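Local coordinates for hexokinase (Schistosoma mansoni, PDB 1BDG), which catalyses the transfer of a phosphate group from ATP to glucose and other hexoses, giving the hexose 6-phosphate that enters glycolysis, at residues Leu73-Gly77 / Thr78-Val82. Numbering follows the deposited sequence.
Sequences LDLGG and TNYRV. With SO4 (sulfate ion), chain C.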
loop_
_atom_site.group_PDB
_atom_site.type_symbol
_atom_site.label_atom_id
_atom_site.label_comp_id
_atom_site.label_asym_id
_atom_site.label_seq_id
_atom_site.Cartn_x
_atom_site.Cartn_y
_atom_site.Cartn_z
ATOM N N LEU A 73 -11.801 11.070 6.443
ATOM C CA LEU A 73 -11.734 10.835 5.002
ATOM C C LEU A 73 -10.648 9.798 4.755
ATOM O O LEU A 73 -9.806 9.564 5.627
ATOM C CB LEU A 73 -11.376 12.127 4.260
ATOM C CG LEU A 73 -12.384 13.285 4.207
ATOM C CD1 LEU A 73 -11.771 14.473 3.491
ATOM C CD2 LEU A 73 -13.640 12.847 3.469
ATOM N N ASP A 74 -10.656 9.180 3.577
ATOM C CA ASP A 74 -9.635 8.189 3.219
ATOM C C ASP A 74 -9.242 8.523 1.788
ATOM O O ASP A 74 -10.125 8.612 0.945
ATOM C CB ASP A 74 -10.216 6.762 3.278
ATOM C CG ASP A 74 -9.155 5.703 3.566
ATOM O OD1 ASP A 74 -7.954 5.954 3.302
ATOM O OD2 ASP A 74 -9.512 4.616 4.072
ATOM N N LEU A 75 -7.961 8.796 1.531
ATOM C CA LEU A 75 -7.517 9.123 0.165
ATOM C C LEU A 75 -6.181 8.467 -0.248
ATOM O O LEU A 75 -5.185 8.538 0.479
ATOM C CB LEU A 75 -7.443 10.652 -0.053
ATOM C CG LEU A 75 -7.151 11.143 -1.490
ATOM C CD1 LEU A 75 -8.284 10.730 -2.424
ATOM C CD2 LEU A 75 -6.969 12.646 -1.549
ATOM N N GLY A 76 -6.171 7.833 -1.419
ATOM C CA GLY A 76 -4.961 7.198 -1.905
ATOM C C GLY A 76 -5.121 5.715 -2.173
ATOM O O GLY A 76 -4.571 5.198 -3.157
ATOM N N GLY A 77 -5.891 5.041 -1.306
ATOM C CA GLY A 77 -6.133 3.607 -1.419
ATOM C C GLY A 77 -6.978 3.208 -2.608
ATOM O O GLY A 77 -7.159 4.009 -3.528
ATOM N N THR A 78 -7.514 1.986 -2.577
ATOM C CA THR A 78 -8.352 1.444 -3.653
ATOM C C THR A 78 -9.603 2.299 -3.880
ATOM O O THR A 78 -10.037 2.468 -5.022
ATOM C CB THR A 78 -8.788 -0.040 -3.391
ATOM O OG1 THR A 78 -7.636 -0.901 -3.246
ATOM C CG2 THR A 78 -9.645 -0.531 -4.558
ATOM N N ASN A 79 -10.202 2.815 -2.808
ATOM C CA ASN A 79 -11.388 3.663 -2.949
ATOM C C ASN A 79 -11.615 4.714 -1.849
ATOM O O ASN A 79 -11.386 4.483 -0.646
ATOM C CB ASN A 79 -12.656 2.843 -3.238
ATOM C CG ASN A 79 -12.837 1.677 -2.295
ATOM O OD1 ASN A 79 -13.238 0.595 -2.709
ATOM N ND2 ASN A 79 -12.615 1.905 -1.013
ATOM N N TYR A 80 -12.027 5.890 -2.313
ATOM C CA TYR A 80 -12.284 7.056 -1.490
ATOM C C TYR A 80 -13.427 6.901 -0.485
ATOM O O TYR A 80 -14.606 6.968 -0.852
ATOM C CB TYR A 80 -12.542 8.244 -2.427
ATOM C CG TYR A 80 -12.903 9.525 -1.742
ATOM C CD1 TYR A 80 -12.024 10.146 -0.887
ATOM C CD2 TYR A 80 -14.158 10.085 -1.912
ATOM C CE1 TYR A 80 -12.386 11.289 -0.202
ATOM C CE2 TYR A 80 -14.533 11.231 -1.241
ATOM C CZ TYR A 80 -13.643 11.829 -0.383
ATOM O OH TYR A 80 -14.018 12.966 0.308
ATOM N N ARG A 81 -13.086 6.703 0.784
ATOM C CA ARG A 81 -14.111 6.570 1.817
ATOM C C ARG A 81 -14.323 7.836 2.633
ATOM O O ARG A 81 -13.367 8.489 3.063
ATOM C CB ARG A 81 -13.832 5.415 2.779
ATOM C CG ARG A 81 -14.241 4.037 2.275
ATOM C CD ARG A 81 -14.618 3.120 3.449
ATOM N NE ARG A 81 -13.651 3.190 4.548
ATOM C CZ ARG A 81 -13.729 2.483 5.678
ATOM N NH1 ARG A 81 -14.744 1.648 5.870
ATOM N NH2 ARG A 81 -12.759 2.575 6.598
ATOM N N VAL A 82 -15.592 8.163 2.840
ATOM C CA VAL A 82 -16.002 9.316 3.615
ATOM C C VAL A 82 -16.753 8.735 4.792
ATOM O O VAL A 82 -17.815 8.161 4.617
ATOM C CB VAL A 82 -16.917 10.222 2.809
ATOM C CG1 VAL A 82 -17.569 11.241 3.732
ATOM C CG2 VAL A 82 -16.097 10.944 1.730
HETATM S S SO4 C . -6.075 -0.010 -0.562
HETATM O O1 SO4 C . -6.529 -1.367 -0.801
HETATM O O2 SO4 C . -7.170 0.817 -0.120
HETATM O O3 SO4 C . -5.048 -0.007 0.454
HETATM O O4 SO4 C . -5.533 0.536 -1.774
#
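Leu73 meets both Val82 and Tyr80, chiefly through its CD2 methyl. That methyl lies 3.6 Å from Val82 CG2, the two side chains running side by side from an antiparallel, non-hydrogen-bonded pair. It approaches the Tyr80 ring obliquely, with Leu73 CD2 4.0 Å from Tyr80 CZ. Ile119 of helix 112-129 touches both Leu73 and Tyr80 and so covers this apolar patch. At Asp74 the backbone N gives Arg81 O a weak hydrogen bond of 2.8 Å, bent to 121° at the hydrogen. The Asp74 carboxylate, swung anti to its own N, brings OD2 near the plane of the Arg81 guanidinium, at its edge, yet OD2 stays 4.4 Å from Arg81 NE, beyond a salt bridge; the guanidinium makes its salt bridge with Glu98 instead. Leu75 CD1 reaches Tyr80 CD1 at 4.1 Å, also obliquely, so that Leu73 and Leu75 both bear on the ring, while the Leu75 carbonyl accepts a hydrogen bond from the substrate-binding Ser144. Gly76, with a positive phi of 122°, is where the chain turns. Gly77 has no side chain and brings its CA to 3.1 Å from sulfate O4. Next in the chain, Thr78 grips that anion twice. Its backbone N bonds sulfate O2 at 2.7 Å, nearly straight at 163°. Its hydroxyl OG1 bonds sulfate O1, also at 2.7 Å. Thr220 adds a further hydrogen bond to the ion. Strands 68-75 and 80-87, which run antiparallel, thus form a β-hairpin with a glycine-rich turn; this matches the phosphate-binding DLGGT loop of the hexokinase small subdomain, with the sulfate, probably from the crystallisation liquor, consistent with a phosphate-binding position in the actin-like ATPase fold.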